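Local coordinates for sulfate transporter 4.1, chloroplastic (Arabidopsis thaliana, PDB 7LHV), which cotransports sulfate with protons across the membrane as a member of the SLC26A/SulP family and may play a role in regulating sulfate assimilation, at residues A451-L454 with W455-K459; S463-T466 with I467-I471. All blocks are in the same frame, centred on the assembly; numbering follows the deposited sequence.

Contact 1. Residues A451-L454 with W455-K459; sequences AIFL and WRVDK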
loop_
_atom_site.group_PDB
_atom_site.type_symbol
_atom_site.label_atom_id
_atom_site.label_comp_id
_atom_site.label_asym_id
_atom_site.label_seq_id
_atom_site.Cartn_x
_atom_site.Cartn_y
_atom_site.Cartn_z
ATOM N N ALA A 451 -2.916 -24.464 5.368
ATOM C CA ALA A 451 -3.782 -23.947 6.424
ATOM C C ALA A 451 -3.451 -24.586 7.765
ATOM O O ALA A 451 -3.372 -23.898 8.791
ATOM C CB ALA A 451 -5.247 -24.181 6.066
ATOM N N ILE A 452 -3.239 -25.903 7.776
ATOM C CA ILE A 452 -2.861 -26.586 9.011
ATOM C C ILE A 452 -1.503 -26.095 9.499
ATOM O O ILE A 452 -1.302 -25.858 10.698
ATOM C CB ILE A 452 -2.878 -28.109 8.800
ATOM C CG1 ILE A 452 -4.307 -28.591 8.567
ATOM C CG2 ILE A 452 -2.268 -28.820 9.991
ATOM C CD1 ILE A 452 -4.403 -30.047 8.200
ATOM N N PHE A 453 -0.550 -25.932 8.578
ATOM C CA PHE A 453 0.772 -25.443 8.958
ATOM C C PHE A 453 0.696 -24.044 9.559
ATOM O O PHE A 453 1.349 -23.757 10.569
ATOM C CB PHE A 453 1.694 -25.454 7.742
ATOM C CG PHE A 453 3.079 -24.960 8.023
ATOM C CD1 PHE A 453 3.981 -25.749 8.709
ATOM C CD2 PHE A 453 3.479 -23.708 7.593
ATOM C CE1 PHE A 453 5.257 -25.296 8.964
ATOM C CE2 PHE A 453 4.754 -23.251 7.845
ATOM C CZ PHE A 453 5.644 -24.045 8.531
ATOM N N LEU A 454 -0.096 -23.161 8.948
ATOM C CA LEU A 454 -0.262 -21.813 9.478
ATOM C C LEU A 454 -0.912 -21.839 10.851
ATOM O O LEU A 454 -0.502 -21.100 11.752
ATOM C CB LEU A 454 -1.092 -20.965 8.516
ATOM C CG LEU A 454 -0.476 -20.690 7.148
ATOM C CD1 LEU A 454 -1.399 -19.831 6.309
ATOM C CD2 LEU A 454 0.876 -20.043 7.298
ATOM N N TRP A 455 -1.931 -22.681 11.033
ATOM C CA TRP A 455 -2.550 -22.789 12.348
ATOM C C TRP A 455 -1.534 -23.248 13.384
ATOM O O TRP A 455 -1.559 -22.794 14.534
ATOM C CB TRP A 455 -3.731 -23.754 12.303
ATOM C CG TRP A 455 -4.274 -24.065 13.657
ATOM C CD1 TRP A 455 -3.951 -25.125 14.449
ATOM C CD2 TRP A 455 -5.247 -23.305 14.379
ATOM N NE1 TRP A 455 -4.659 -25.070 15.624
ATOM C CE2 TRP A 455 -5.463 -23.962 15.605
ATOM C CE3 TRP A 455 -5.956 -22.132 14.108
ATOM C CZ2 TRP A 455 -6.357 -23.484 16.557
ATOM C CZ3 TRP A 455 -6.841 -21.661 15.054
ATOM C CH2 TRP A 455 -7.035 -22.335 16.263
ATOM N N ARG A 456 -0.633 -24.148 12.994
ATOM C CA ARG A 456 0.375 -24.629 13.930
ATOM C C ARG A 456 1.404 -23.551 14.252
ATOM O O ARG A 456 1.850 -23.440 15.400
ATOM C CB ARG A 456 1.060 -25.873 13.369
ATOM C CG ARG A 456 2.141 -26.448 14.264
ATOM C CD ARG A 456 2.584 -27.811 13.768
ATOM N NE ARG A 456 3.153 -27.742 12.427
ATOM C CZ ARG A 456 4.335 -28.238 12.089
ATOM N NH1 ARG A 456 5.106 -28.850 12.972
ATOM N NH2 ARG A 456 4.752 -28.119 10.831
ATOM N N VAL A 457 1.791 -22.746 13.264
ATOM C CA VAL A 457 2.930 -21.846 13.438
ATOM C C VAL A 457 2.492 -20.406 13.678
ATOM O O VAL A 457 2.760 -19.839 14.744
ATOM C CB VAL A 457 3.876 -21.926 12.227
ATOM C CG1 VAL A 457 4.918 -20.827 12.297
ATOM C CG2 VAL A 457 4.547 -23.283 12.179
ATOM N N ASP A 458 1.820 -19.799 12.700
ATOM C CA ASP A 458 1.534 -18.367 12.720
ATOM C C ASP A 458 0.035 -18.151 12.568
ATOM O O ASP A 458 -0.508 -18.315 11.472
ATOM C CB ASP A 458 2.299 -17.645 11.612
ATOM C CG ASP A 458 2.370 -16.150 11.833
ATOM O OD1 ASP A 458 1.845 -15.671 12.858
ATOM O OD2 ASP A 458 2.945 -15.450 10.977
ATOM N N LYS A 459 -0.628 -17.762 13.658
ATOM C CA LYS A 459 -2.078 -17.614 13.625
ATOM C C LYS A 459 -2.530 -16.346 12.911
ATOM O O LYS A 459 -3.678 -16.288 12.462
ATOM C CB LYS A 459 -2.640 -17.657 15.044
ATOM C CG LYS A 459 -2.765 -19.070 15.581
ATOM C CD LYS A 459 -3.262 -19.091 17.007
ATOM C CE LYS A 459 -3.414 -20.516 17.504
ATOM N NZ LYS A 459 -2.118 -21.245 17.500
#
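Phe453 sets its CG anti to the backbone N (chi1 180°), which swings the ring alongside Arg456 and Val457, three and four residues on. The Arg456 chain leaves its backbone in the same way, then bends at chi3 (61°), bringing its guanidinium back to the ring. NH2 arrives at the ring edge, near the ring plane, 3.3 Å from Phe453 CD1, with the two planes 66° apart; the arginine therefore borders the aromatic rather than stacking on it. Val457 takes the face: its CG2, the methyl beside the backbone N, makes a CH-pi contact 4.1 Å from the Phe453 ring centroid, displaced toward the rim. With an alanine in place of Phe453, the Val457 methyl is likely to lose its aromatic cover and the Arg456 guanidinium to swing more freely. Beneath these side chains run i to i+4 backbone bonds: Trp455 N to Ala451 O at 2.9 Å, Arg456 N to Ile452 O and Val457 N to Phe453 O. The pattern then frays, since Asp458 N gives Leu454 O just a weak, bent bond of 2.8 Å. On the far side Lys459 folds back, its CE over one face of the Trp455 indole and its NZ weakly bonded to Trp455 O at 3.4 Å. This is the C-terminal end of helix 448-457, and Asp458 is the N-cap of helix 459-474, so the two helices meet with hardly a linker. Leu454 packs on Phe462 and Trp465 of that following helix, and Trp455 meets Phe462 edge-to-face. The STAS domain of the second subunit closes in as well: Arg619 of that subunit bonds Val457 O through NH2, and Glu588 of the second subunit packs on Phe453.

Contact 2. Residues S463-T466 with I467-I471; sequences SLWT and ITSTI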
loop_
_atom_site.group_PDB
_atom_site.type_symbol
_atom_site.label_atom_id
_atom_site.label_comp_id
_atom_site.label_asym_id
_atom_site.label_seq_id
_atom_site.Cartn_x
_atom_site.Cartn_y
_atom_site.Cartn_z
ATOM N N SER A 463 -5.223 -16.535 10.027
ATOM C CA SER A 463 -6.383 -15.656 9.938
ATOM C C SER A 463 -6.488 -15.025 8.557
ATOM O O SER A 463 -7.583 -14.931 7.992
ATOM C CB SER A 463 -6.309 -14.579 11.017
ATOM O OG SER A 463 -6.400 -15.154 12.308
ATOM N N LEU A 464 -5.359 -14.585 7.999
ATOM C CA LEU A 464 -5.370 -14.039 6.645
ATOM C C LEU A 464 -5.838 -15.084 5.638
ATOM O O LEU A 464 -6.662 -14.796 4.760
ATOM C CB LEU A 464 -3.979 -13.527 6.271
ATOM C CG LEU A 464 -3.576 -12.155 6.804
ATOM C CD1 LEU A 464 -2.170 -11.811 6.355
ATOM C CD2 LEU A 464 -4.562 -11.105 6.341
ATOM N N TRP A 465 -5.323 -16.308 5.755
ATOM C CA TRP A 465 -5.705 -17.381 4.845
ATOM C C TRP A 465 -7.199 -17.652 4.928
ATOM O O TRP A 465 -7.886 -17.734 3.904
ATOM C CB TRP A 465 -4.912 -18.645 5.184
ATOM C CG TRP A 465 -5.100 -19.791 4.238
ATOM C CD1 TRP A 465 -4.304 -20.112 3.181
ATOM C CD2 TRP A 465 -6.143 -20.771 4.264
ATOM N NE1 TRP A 465 -4.784 -21.228 2.546
ATOM C CE2 TRP A 465 -5.915 -21.652 3.190
ATOM C CE3 TRP A 465 -7.250 -20.989 5.088
ATOM C CZ2 TRP A 465 -6.750 -22.730 2.919
ATOM C CZ3 TRP A 465 -8.077 -22.060 4.816
ATOM C CH2 TRP A 465 -7.822 -22.916 3.742
ATOM N N THR A 466 -7.722 -17.773 6.149
ATOM C CA THR A 466 -9.135 -18.084 6.330
ATOM C C THR A 466 -10.023 -16.959 5.818
ATOM O O THR A 466 -11.032 -17.213 5.150
ATOM C CB THR A 466 -9.425 -18.360 7.803
ATOM O OG1 THR A 466 -8.562 -19.401 8.271
ATOM C CG2 THR A 466 -10.866 -18.792 7.984
ATOM N N ILE A 467 -9.665 -15.707 6.116
ATOM C CA ILE A 467 -10.477 -14.580 5.668
ATOM C C ILE A 467 -10.501 -14.514 4.149
ATOM O O ILE A 467 -11.564 -14.372 3.533
ATOM C CB ILE A 467 -9.959 -13.269 6.284
ATOM C CG1 ILE A 467 -10.438 -13.130 7.728
ATOM C CG2 ILE A 467 -10.407 -12.074 5.464
ATOM C CD1 ILE A 467 -9.750 -12.026 8.490
ATOM N N THR A 468 -9.329 -14.629 3.517
ATOM C CA THR A 468 -9.278 -14.556 2.061
ATOM C C THR A 468 -10.060 -15.697 1.427
ATOM O O THR A 468 -10.828 -15.480 0.482
ATOM C CB THR A 468 -7.827 -14.574 1.582
ATOM O OG1 THR A 468 -7.081 -13.580 2.293
ATOM C CG2 THR A 468 -7.762 -14.270 0.102
ATOM N N SER A 469 -9.897 -16.916 1.947
ATOM C CA SER A 469 -10.601 -18.060 1.384
ATOM C C SER A 469 -12.108 -17.905 1.522
ATOM O O SER A 469 -12.854 -18.114 0.559
ATOM C CB SER A 469 -10.129 -19.344 2.064
ATOM O OG SER A 469 -10.910 -20.451 1.653
ATOM N N THR A 470 -12.578 -17.519 2.712
ATOM C CA THR A 470 -14.014 -17.389 2.932
ATOM C C THR A 470 -14.614 -16.287 2.070
ATOM O O THR A 470 -15.687 -16.464 1.479
ATOM C CB THR A 470 -14.291 -17.123 4.411
ATOM O OG1 THR A 470 -13.901 -18.265 5.184
ATOM C CG2 THR A 470 -15.764 -16.851 4.637
ATOM N N ILE A 471 -13.935 -15.144 1.976
ATOM C CA ILE A 471 -14.482 -14.034 1.206
ATOM C C ILE A 471 -14.490 -14.363 -0.281
ATOM O O ILE A 471 -15.461 -14.064 -0.985
ATOM C CB ILE A 471 -13.704 -12.742 1.512
ATOM C CG1 ILE A 471 -14.166 -12.170 2.851
ATOM C CG2 ILE A 471 -13.895 -11.720 0.410
ATOM C CD1 ILE A 471 -13.419 -10.944 3.278
#
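The Trp465 indole has Ser469 CB over one face, one helical turn on, 4.4 Å from CZ3, while Thr466 OG1 lies at its edge, in plane. NE1 of this ring bonds Ser210 OG, and Thr466 OG1 is itself bonded to Phe462 O. Two threonines in 467-471 turn their hydroxyls back on the helix. Thr468 holds OG1 beside its own backbone N (chi1 -51°), from where it donates to Leu464 O at 2.8 Å; Thr468 N donates to the same oxygen at 2.9 Å from the opposite face of the carbonyl plane. Thr470 repeats the scheme on Thr466 O, OG1 at 3.1 Å and N at 2.9 Å. Each carbonyl thus takes two donors from one residue, which gives the threonine hydroxyl a partner within its own helix, a common feature of transmembrane helices. The Thr466 and Thr470 side chains lie alongside each other and point the same way. Helix 459-474 packs against three helices: Leu464 on Phe487 and Phe491 of helix 477-496, Thr468 on Val208 and Phe212 of helix 206-229, and Trp465 on both Ser214 of that same helix and helix 448-457.

Both contacts are local, i to i+3 or i+4 along a helix, on consecutive helices of the membrane domain, their centres 13 Å apart. They meet directly through Trp465, whose CH2 lies 3.7 Å from Ala451 CB and whose CB is 3.9 Å from Leu454 CD1. Contact 1 has the more exposed residues and the frayed helix end, with an aromatic, a charged and an aliphatic side chain gathered beside the STAS domain of the second subunit. Contact 2 is mid-helix and touches no other protein chain; its regular backbone bonds are supplemented by threonine hydroxyls, and its side chains pack among neighbouring membrane helices, with a bound sphingosine 1-phosphate about 6 Å from the side chain of Thr468.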